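Local coordinates for protein putative 6-pyruvoyl tetrahydrobiopterin synthase (Caenorhabditis elegans, PDB 2G64) that probably catalyses the zinc-dependent conversion of 7,8-dihydroneopterin triphosphate into 6-pyruvoyl tetrahydropterin, a step in making the cofactor tetrahydrobiopterin, at residues E10-F15 and N47-V52; K72-L77 and V115-S120; S76-T81 and I106-K111. The protein carries 1 engineered substitution. All blocks are in the same frame, centred on the assembly; numbering follows the deposited sequence. Where two conformers were deposited one is given.

Interaction 1 of 3, residues E10-F15 and N47-V52. With NA (sodium ion), chain B.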
loop_
_atom_site.group_PDB
_atom_site.type_symbol
_atom_site.label_atom_id
_atom_site.label_comp_id
_atom_site.label_asym_id
_atom_site.label_seq_id
_atom_site.Cartn_x
_atom_site.Cartn_y
_atom_site.Cartn_z
ATOM N N GLU A 10 -6.912 -10.888 12.790
ATOM C CA GLU A 10 -6.378 -11.347 11.515
ATOM C C GLU A 10 -4.896 -11.056 11.476
ATOM O O GLU A 10 -4.462 -9.982 11.865
ATOM C CB GLU A 10 -7.095 -10.655 10.355
ATOM C CG GLU A 10 -6.615 -11.098 8.971
ATOM C CD GLU A 10 -7.470 -10.499 7.868
ATOM O OE1 GLU A 10 -7.668 -9.258 7.838
ATOM O OE2 GLU A 10 -7.970 -11.267 7.034
ATOM N N ARG A 11 -4.127 -12.027 10.992
ATOM C CA ARG A 11 -2.681 -11.920 10.964
ATOM C C ARG A 11 -2.220 -12.178 9.521
ATOM O O ARG A 11 -2.691 -13.116 8.868
ATOM C CB ARG A 11 -2.084 -12.947 11.924
ATOM C CG ARG A 11 -0.583 -13.162 11.766
ATOM C CD ARG A 11 0.165 -11.916 12.148
ATOM N NE ARG A 11 1.611 -12.130 12.085
ATOM C CZ ARG A 11 2.504 -11.326 12.644
ATOM N NH1 ARG A 11 2.097 -10.257 13.313
ATOM N NH2 ARG A 11 3.801 -11.592 12.538
ATOM N N VAL A 12 -1.337 -11.316 9.030
ATOM C CA VAL A 12 -0.943 -11.311 7.606
ATOM C C VAL A 12 0.514 -11.755 7.525
ATOM O O VAL A 12 1.365 -11.259 8.266
ATOM C CB VAL A 12 -1.057 -9.889 6.980
ATOM C CG1 VAL A 12 -0.644 -9.908 5.478
ATOM C CG2 VAL A 12 -2.499 -9.299 7.153
ATOM N N ASP A 13 0.804 -12.701 6.641
ATOM C CA ASP A 13 2.198 -13.091 6.388
ATOM C C ASP A 13 2.272 -13.372 4.880
ATOM O O ASP A 13 1.335 -13.052 4.156
ATOM C CB ASP A 13 2.551 -14.322 7.218
ATOM C CG ASP A 13 4.033 -14.422 7.544
ATOM O OD1 ASP A 13 4.879 -14.073 6.692
ATOM O OD2 ASP A 13 4.355 -14.867 8.663
ATOM N N SER A 14 3.390 -13.914 4.404
ATOM C CA SER A 14 3.560 -14.145 2.966
ATOM C C SER A 14 4.498 -15.323 2.736
ATOM O O SER A 14 5.244 -15.718 3.636
ATOM C CB SER A 14 4.157 -12.911 2.311
ATOM O OG SER A 14 5.406 -12.615 2.901
ATOM N N PHE A 15 4.458 -15.871 1.524
ATOM C CA PHE A 15 5.417 -16.904 1.108
ATOM C C PHE A 15 5.696 -16.802 -0.392
ATOM O O PHE A 15 4.856 -16.362 -1.164
ATOM C CB PHE A 15 4.961 -18.319 1.519
ATOM C CG PHE A 15 3.645 -18.777 0.885
ATOM C CD1 PHE A 15 3.647 -19.571 -0.259
ATOM C CD2 PHE A 15 2.413 -18.448 1.471
ATOM C CE1 PHE A 15 2.444 -20.002 -0.841
ATOM C CE2 PHE A 15 1.200 -18.865 0.907
ATOM C CZ PHE A 15 1.212 -19.655 -0.254
ATOM N N ASN A 47 4.685 -13.999 -5.049
ATOM C CA ASN A 47 4.682 -13.790 -3.601
ATOM C C ASN A 47 3.232 -13.855 -3.159
ATOM O O ASN A 47 2.433 -13.013 -3.544
ATOM C CB ASN A 47 5.236 -12.412 -3.260
ATOM C CG ASN A 47 6.602 -12.181 -3.857
ATOM O OD1 ASN A 47 7.516 -12.991 -3.687
ATOM N ND2 ASN A 47 6.750 -11.059 -4.550
ATOM N N TYR A 48 2.880 -14.895 -2.412
ATOM C CA TYR A 48 1.498 -15.058 -2.010
ATOM C C TYR A 48 1.345 -14.348 -0.662
ATOM O O TYR A 48 2.141 -14.577 0.242
ATOM C CB TYR A 48 1.201 -16.548 -1.827
ATOM C CG TYR A 48 1.091 -17.363 -3.090
ATOM C CD1 TYR A 48 -0.136 -17.507 -3.742
ATOM C CD2 TYR A 48 2.203 -18.048 -3.606
ATOM C CE1 TYR A 48 -0.261 -18.293 -4.904
ATOM C CE2 TYR A 48 2.085 -18.843 -4.747
ATOM C CZ TYR A 48 0.864 -18.950 -5.397
ATOM O OH TYR A 48 0.771 -19.727 -6.512
ATOM N N VAL A 49 0.340 -13.489 -0.530
ATOM C CA VAL A 49 0.016 -12.962 0.797
ATOM C C VAL A 49 -1.004 -13.917 1.455
ATOM O O VAL A 49 -2.018 -14.270 0.843
ATOM C CB VAL A 49 -0.577 -11.543 0.711
ATOM C CG1 VAL A 49 -0.930 -11.039 2.098
ATOM C CG2 VAL A 49 0.442 -10.571 0.061
ATOM N N TRP A 50 -0.735 -14.318 2.684
ATOM C CA TRP A 50 -1.653 -15.205 3.402
ATOM C C TRP A 50 -2.248 -14.443 4.592
ATOM O O TRP A 50 -1.509 -13.985 5.456
ATOM C CB TRP A 50 -0.867 -16.396 3.955
ATOM C CG TRP A 50 -1.717 -17.464 4.578
ATOM C CD1 TRP A 50 -3.014 -17.776 4.266
ATOM C CD2 TRP A 50 -1.313 -18.386 5.604
ATOM N NE1 TRP A 50 -3.446 -18.855 5.051
ATOM C CE2 TRP A 50 -2.417 -19.249 5.863
ATOM C CE3 TRP A 50 -0.114 -18.589 6.311
ATOM C CZ2 TRP A 50 -2.362 -20.290 6.820
ATOM C CZ3 TRP A 50 -0.070 -19.620 7.295
ATOM C CH2 TRP A 50 -1.185 -20.458 7.518
ATOM N N LYS A 51 -3.568 -14.295 4.657
ATOM C CA LYS A 51 -4.122 -13.681 5.878
ATOM C C LYS A 51 -4.974 -14.711 6.602
ATOM O O LYS A 51 -5.786 -15.377 5.989
ATOM C CB LYS A 51 -4.980 -12.460 5.544
ATOM C CG LYS A 51 -4.337 -11.482 4.553
ATOM C CD LYS A 51 -5.209 -10.251 4.408
ATOM C CE LYS A 51 -4.556 -9.227 3.472
ATOM N NZ LYS A 51 -5.468 -8.046 3.268
ATOM N N VAL A 52 -4.788 -14.806 7.906
ATOM C CA VAL A 52 -5.471 -15.804 8.729
ATOM C C VAL A 52 -6.358 -15.042 9.693
ATOM O O VAL A 52 -5.859 -14.275 10.523
ATOM C CB VAL A 52 -4.455 -16.649 9.524
ATOM C CG1 VAL A 52 -5.165 -17.492 10.612
ATOM C CG2 VAL A 52 -3.668 -17.513 8.553
HETATM NA NA NA B . 0.360 -10.869 -3.690
HETATM O O HOH W 1 -8.437 -13.788 5.976
HETATM O O HOH W 2 -7.146 -7.426 6.023
HETATM O O HOH W 3 -0.898 -8.794 -2.620
HETATM O O HOH W 4 2.775 -9.927 -4.684
#
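Phe15 sets CG between its backbone N and carbonyl carbon (chi1 62°), while Tyr48 opposite holds CG anti to its own carbonyl carbon (chi1 -73°). From these starts the rings come nearly parallel but slid apart, Phe15 CE1 lying 3.4 Å from Tyr48 CD2. Over the Phe15 face sits Tyr48 CB, 3.6 Å from the ring centroid, a CH-pi contact. The pair belongs to two adjacent antiparallel strands of the T-fold sheet of this family, on the face covered by helices 68-80 and 101-115. Hydrogen-bonded pairs Arg11-Val52, Asp13-Trp50 and Phe15-Tyr48 join the backbones, Trp50 N to Asp13 O being 2.8 Å. On the other face Val12 CG1 touches Val49 CG1 at 3.6 Å, and Val12 CG2 lies beside the extended Lys51 chain. Glu10 crosses that chain, its OE2 3.5 Å from Lys51 CB, whereas Glu10 OE1 and Lys51 NZ, 5.2 Å apart, meet through a water. Arg11 NH1 is hydrogen-bonded to Asn133 OD1 of a second subunit, and a strand of that subunit continues the sheet. At the opposite end, Asn47 O binds a sodium ion at 3.0 Å, and two waters also bind the ion.

Interaction 2 of 3, residues K72-L77 and V115-S120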
loop_
_atom_site.group_PDB
_atom_site.type_symbol
_atom_site.label_atom_id
_atom_site.label_comp_id
_atom_site.label_asym_id
_atom_site.label_seq_id
_atom_site.Cartn_x
_atom_site.Cartn_y
_atom_site.Cartn_z
ATOM N N LYS A 72 1.418 -17.376 15.646
ATOM C CA LYS A 72 2.630 -17.203 14.844
ATOM C C LYS A 72 3.352 -18.526 14.613
ATOM O O LYS A 72 3.771 -18.807 13.484
ATOM C CB LYS A 72 3.556 -16.146 15.450
ATOM C CG LYS A 72 3.125 -14.731 15.136
ATOM C CD LYS A 72 3.915 -13.713 15.952
ATOM C CE LYS A 72 5.383 -13.700 15.557
ATOM N NZ LYS A 72 6.230 -13.008 16.570
ATOM N N LYS A 73 3.458 -19.335 15.673
ATOM C CA LYS A 73 4.100 -20.650 15.598
ATOM C C LYS A 73 3.342 -21.623 14.695
ATOM O O LYS A 73 3.959 -22.345 13.890
ATOM C CB LYS A 73 4.271 -21.245 17.003
ATOM C CG LYS A 73 5.469 -20.702 17.773
ATOM C CD LYS A 73 5.645 -21.420 19.113
ATOM C CE LYS A 73 5.281 -22.895 19.015
ATOM N NZ LYS A 73 5.679 -23.648 20.238
ATOM N N GLU A 74 2.015 -21.638 14.821
ATOM C CA GLU A 74 1.168 -22.519 14.046
ATOM C C GLU A 74 1.213 -22.106 12.580
ATOM O O GLU A 74 1.334 -22.962 11.707
ATOM C CB GLU A 74 -0.269 -22.487 14.576
ATOM C CG GLU A 74 -0.394 -23.206 15.918
ATOM C CD GLU A 74 -1.525 -22.685 16.802
ATOM O OE1 GLU A 74 -2.303 -21.796 16.387
ATOM O OE2 GLU A 74 -1.634 -23.178 17.936
ATOM N N MET A 75 1.115 -20.803 12.314
ATOM C CA MET A 75 1.216 -20.316 10.930
ATOM C C MET A 75 2.593 -20.636 10.317
ATOM O O MET A 75 2.681 -20.978 9.139
ATOM C CB MET A 75 0.924 -18.818 10.851
ATOM C CG MET A 75 -0.564 -18.506 11.021
ATOM S SD MET A 75 -0.923 -16.740 11.005
ATOM C CE MET A 75 -0.413 -16.244 9.340
ATOM N N SER A 76 3.654 -20.527 11.116
ATOM C CA SER A 76 5.010 -20.876 10.660
ATOM C C SER A 76 5.083 -22.319 10.173
ATOM O O SER A 76 5.708 -22.613 9.151
ATOM C CB SER A 76 6.046 -20.649 11.769
ATOM O OG SER A 76 7.364 -20.625 11.234
ATOM N N LEU A 77 4.443 -23.220 10.906
ATOM C CA LEU A 77 4.421 -24.638 10.552
ATOM C C LEU A 77 3.807 -24.858 9.175
ATOM O O LEU A 77 4.322 -25.641 8.361
ATOM C CB LEU A 77 3.640 -25.422 11.594
ATOM C CG LEU A 77 4.365 -25.706 12.901
ATOM C CD1 LEU A 77 3.426 -26.466 13.811
ATOM C CD2 LEU A 77 5.657 -26.515 12.641
ATOM N N VAL A 115 -3.050 -27.968 12.599
ATOM C CA VAL A 115 -1.960 -27.749 13.547
ATOM C C VAL A 115 -2.342 -26.822 14.696
ATOM O O VAL A 115 -1.562 -26.616 15.624
ATOM C CB VAL A 115 -0.629 -27.273 12.880
ATOM C CG1 VAL A 115 -0.118 -28.306 11.877
ATOM C CG2 VAL A 115 -0.762 -25.880 12.242
ATOM N N MET A 116 -3.551 -26.274 14.651
ATOM C CA MET A 116 -3.926 -25.250 15.625
ATOM C C MET A 116 -4.223 -25.800 17.009
ATOM O O MET A 116 -4.926 -26.796 17.140
ATOM C CB MET A 116 -5.130 -24.449 15.141
ATOM C CG MET A 116 -4.766 -23.333 14.202
ATOM S SD MET A 116 -6.241 -22.489 13.641
ATOM C CE MET A 116 -6.482 -21.325 15.007
ATOM N N SER A 117 -3.712 -25.109 18.025
ATOM C CA SER A 117 -4.070 -25.388 19.425
ATOM C C SER A 117 -5.568 -25.227 19.715
ATOM O O SER A 117 -6.151 -26.027 20.448
ATOM C CB SER A 117 -3.192 -24.589 20.418
ATOM O OG SER A 117 -3.231 -23.174 20.213
ATOM N N ASN A 118 -6.192 -24.217 19.115
ATOM C CA ASN A 118 -7.647 -24.034 19.213
ATOM C C ASN A 118 -8.289 -23.750 17.845
ATOM O O ASN A 118 -8.520 -22.584 17.482
ATOM C CB ASN A 118 -7.979 -22.918 20.227
ATOM C CG ASN A 118 -9.475 -22.607 20.308
ATOM O OD1 ASN A 118 -10.320 -23.475 20.075
ATOM N ND2 ASN A 118 -9.803 -21.362 20.648
ATOM N N PRO A 119 -8.554 -24.807 17.074
ATOM C CA PRO A 119 -8.979 -24.625 15.684
ATOM C C PRO A 119 -10.410 -24.108 15.552
ATOM O O PRO A 119 -10.797 -23.642 14.477
ATOM C CB PRO A 119 -8.836 -26.024 15.078
ATOM C CG PRO A 119 -8.902 -26.958 16.248
ATOM C CD PRO A 119 -8.426 -26.226 17.450
ATOM N N SER A 120 -11.181 -24.169 16.635
ATOM C CA SER A 120 -12.575 -23.707 16.596
ATOM C C SER A 120 -12.720 -22.213 16.236
ATOM O O SER A 120 -13.708 -21.823 15.620
ATOM C CB SER A 120 -13.294 -24.016 17.923
ATOM O OG SER A 120 -12.823 -23.158 18.952
#
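Glu74 and Met116 send their side chains across each other at about a right angle, with Glu74 OE1 3.6 Å from Met116 CG. The glutamate, extended beyond CG, thus passes the methionine and delivers its carboxylate to Ser117. There a single oxygen takes two bonds from one residue. Ser117 OG donates to the syn lone pair of Glu74 OE2 over 2.8 Å, whereas Ser117 N comes to the same OE2 from above the carboxylate plane, 66° out of it, also at 2.8 Å. Ser117 can offer both donors at once because its OG is turned between the backbone N and the carbonyl carbon (chi1 56°). In the fold, this joins helix 68-80, one of the two helices lying on the T-fold sheet, to the loop by which the chain leaves helix 101-115 for strand 122-128. Glu74 OE1 is held in turn by Tyr66 OH, which also bonds Ser117 OG; with hydrogen-bond partners at both oxygens, the carboxylate is likely to stay charged although Glu74 is buried. Closer to the helix the contact is made by carbon atoms and the Val115 carbonyl. Glu74 CG rests 3.6 Å from Val115 O, and one turn further on Leu77 reaches out to the same valine, its CD1 4.2 Å from Val115 CB. Beyond the crossing, the Met116 side chain, bent at its last torsion, packs on Leu54 of strand 44-57.

Interaction 3 of 3, residues S76-T81 and I106-K111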
loop_
_atom_site.group_PDB
_atom_site.type_symbol
_atom_site.label_atom_id
_atom_site.label_comp_id
_atom_site.label_asym_id
_atom_site.label_seq_id
_atom_site.Cartn_x
_atom_site.Cartn_y
_atom_site.Cartn_z
ATOM N N SER A 76 3.654 -20.527 11.116
ATOM C CA SER A 76 5.010 -20.876 10.660
ATOM C C SER A 76 5.083 -22.319 10.173
ATOM O O SER A 76 5.708 -22.613 9.151
ATOM C CB SER A 76 6.046 -20.649 11.769
ATOM O OG SER A 76 7.364 -20.625 11.234
ATOM N N LEU A 77 4.443 -23.220 10.906
ATOM C CA LEU A 77 4.421 -24.638 10.552
ATOM C C LEU A 77 3.807 -24.858 9.175
ATOM O O LEU A 77 4.322 -25.641 8.361
ATOM C CB LEU A 77 3.640 -25.422 11.594
ATOM C CG LEU A 77 4.365 -25.706 12.901
ATOM C CD1 LEU A 77 3.426 -26.466 13.811
ATOM C CD2 LEU A 77 5.657 -26.515 12.641
ATOM N N VAL A 78 2.727 -24.132 8.894
ATOM C CA VAL A 78 2.091 -24.211 7.587
ATOM C C VAL A 78 2.992 -23.578 6.511
ATOM O O VAL A 78 3.170 -24.141 5.424
ATOM C CB VAL A 78 0.690 -23.529 7.592
ATOM C CG1 VAL A 78 -0.004 -23.699 6.256
ATOM C CG2 VAL A 78 -0.189 -24.084 8.741
ATOM N N LEU A 79 3.540 -22.402 6.812
ATOM C CA LEU A 79 4.348 -21.661 5.845
ATOM C C LEU A 79 5.609 -22.448 5.458
ATOM O O LEU A 79 6.096 -22.349 4.336
ATOM C CB LEU A 79 4.712 -20.283 6.402
ATOM C CG LEU A 79 3.561 -19.267 6.361
ATOM C CD1 LEU A 79 3.920 -18.090 7.292
ATOM C CD2 LEU A 79 3.311 -18.784 4.934
ATOM N N ASP A 80 6.116 -23.249 6.389
ATOM C CA ASP A 80 7.319 -24.055 6.137
ATOM C C ASP A 80 7.091 -25.025 4.975
ATOM O O ASP A 80 8.028 -25.380 4.255
ATOM C CB ASP A 80 7.659 -24.883 7.382
ATOM C CG ASP A 80 8.419 -24.097 8.431
ATOM O OD1 ASP A 80 8.848 -22.953 8.167
ATOM O OD2 ASP A 80 8.563 -24.634 9.549
ATOM N N THR A 81 5.847 -25.473 4.824
ATOM C CA THR A 81 5.480 -26.405 3.757
ATOM C C THR A 81 5.499 -25.810 2.339
ATOM O O THR A 81 5.572 -26.552 1.351
ATOM C CB THR A 81 4.105 -27.074 3.996
ATOM O OG1 THR A 81 3.014 -26.169 3.714
ATOM C CG2 THR A 81 3.989 -27.640 5.426
ATOM N N ILE A 106 -7.687 -23.229 0.143
ATOM C CA ILE A 106 -8.257 -24.391 0.814
ATOM C C ILE A 106 -7.156 -25.181 1.532
ATOM O O ILE A 106 -7.284 -25.533 2.712
ATOM C CB ILE A 106 -9.070 -25.308 -0.175
ATOM C CG1 ILE A 106 -10.312 -24.576 -0.701
ATOM C CG2 ILE A 106 -9.507 -26.617 0.525
ATOM C CD1 ILE A 106 -10.966 -25.268 -1.901
ATOM N N TYR A 107 -6.069 -25.454 0.816
ATOM C CA TYR A 107 -4.913 -26.129 1.394
ATOM C C TYR A 107 -4.427 -25.456 2.675
ATOM O O TYR A 107 -4.247 -26.114 3.692
ATOM C CB TYR A 107 -3.766 -26.251 0.355
ATOM C CG TYR A 107 -2.486 -26.698 1.009
ATOM C CD1 TYR A 107 -2.277 -28.043 1.325
ATOM C CD2 TYR A 107 -1.504 -25.771 1.359
ATOM C CE1 TYR A 107 -1.100 -28.442 1.953
ATOM C CE2 TYR A 107 -0.343 -26.163 1.967
ATOM C CZ TYR A 107 -0.151 -27.495 2.280
ATOM O OH TYR A 107 1.020 -27.873 2.901
ATOM N N MET A 108 -4.224 -24.139 2.641
ATOM C CA MET A 108 -3.652 -23.436 3.781
ATOM C C MET A 108 -4.630 -23.432 4.965
ATOM O O MET A 108 -4.227 -23.613 6.108
ATOM C CB MET A 108 -3.272 -22.004 3.408
ATOM C CG MET A 108 -2.233 -21.938 2.276
ATOM S SD MET A 108 -0.579 -22.494 2.740
ATOM C CE MET A 108 -0.010 -21.103 3.750
ATOM N N PHE A 109 -5.900 -23.200 4.673
ATOM C CA PHE A 109 -6.959 -23.285 5.690
ATOM C C PHE A 109 -6.927 -24.660 6.370
ATOM O O PHE A 109 -6.893 -24.763 7.599
ATOM C CB PHE A 109 -8.310 -23.063 5.016
ATOM C CG PHE A 109 -9.477 -22.977 5.962
ATOM C CD1 PHE A 109 -9.948 -21.747 6.392
ATOM C CD2 PHE A 109 -10.120 -24.137 6.403
ATOM C CE1 PHE A 109 -11.057 -21.664 7.257
ATOM C CE2 PHE A 109 -11.224 -24.066 7.257
ATOM C CZ PHE A 109 -11.689 -22.819 7.684
ATOM N N GLU A 110 -6.949 -25.720 5.575
ATOM C CA GLU A 110 -7.028 -27.061 6.153
ATOM C C GLU A 110 -5.753 -27.467 6.899
ATOM O O GLU A 110 -5.821 -28.078 7.974
ATOM C CB GLU A 110 -7.416 -28.094 5.088
ATOM C CG GLU A 110 -8.862 -27.955 4.584
ATOM C CD GLU A 110 -9.912 -28.137 5.696
ATOM O OE1 GLU A 110 -9.621 -28.817 6.702
ATOM O OE2 GLU A 110 -11.035 -27.596 5.563
ATOM N N LYS A 111 -4.587 -27.130 6.339
ATOM C CA LYS A 111 -3.313 -27.431 7.000
ATOM C C LYS A 111 -3.182 -26.656 8.324
ATOM O O LYS A 111 -2.737 -27.193 9.349
ATOM C CB LYS A 111 -2.130 -27.130 6.074
ATOM C CG LYS A 111 -0.771 -27.368 6.708
ATOM C CD LYS A 111 -0.453 -28.868 6.728
ATOM C CE LYS A 111 0.739 -29.166 7.625
ATOM N NZ LYS A 111 0.828 -30.624 7.925
#
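Lys111 and Val78 slide past each other in opposite directions where the two helices come nearest, and the lysine shows how a long side chain can serve as hydrocarbon for most of its length. Its CB lies 4.0 Å from Val78 CG1 and also above one face of the Tyr107 ring, toward the rim. CG, anti to the backbone N (chi1 178°), fits against both valine methyls, 3.8 Å from Val78 CG1 and 3.9 Å from Val78 CG2. A bend at the next torsion (chi2 78°) turns CD aside, and CE then comes within 4.2 Å of Thr81 CG2. Val78 CG1 is shared: Met108, its chain bent twice, brings CE to 3.6 Å from it, and Met108 CE also touches Leu79 CD2 more loosely. The polar part of the contact lies at Thr81. Its OG1 donates to Val78 O at 2.7 Å, in the carbonyl plane, and that oxygen also accepts from Thr81 N, a double grip on one carbonyl. Tyr107 meets this hydroxyl tip to tip, with OH 2.7 Å from Thr81 OG1 and OG1 in the plane of the ring. An alanine at Thr81 would probably leave Tyr107 OH without this partner, Val78 O with one donor fewer and a gap beside Lys111 CE. Helices 68-80 and 101-115 run at 137° to each other in these segments, their axes 10.1 Å apart. Beneath them Val78, Leu79 and Met108 pack on Trp50 of strand 44-57, Leu79 and Met108 also on Phe15 of strand 6-19, while Tyr107 sits among Val82, Val91, Phe93 and Phe94.

The three contacts illustrate how a two-layer fold is assembled: interaction 1 joins two strands of the sheet, interaction 3 joins the two helices above it, and interaction 2 ties helix 68-80 to the loop after helix 101-115. Along the chain interaction 1 closes first; the other two then open from helix 68-80, sharing Ser76 and Leu77, with centres about 9 Å apart. The centre of interaction 1 lies about 14 Å from that of interaction 2 and 11 Å from that of interaction 3. Trp50 bridges the layers, touching Met75 as well. Sheet and helices thus form one continuous core, with the zinc site near the Tyr48 end of the strand pair.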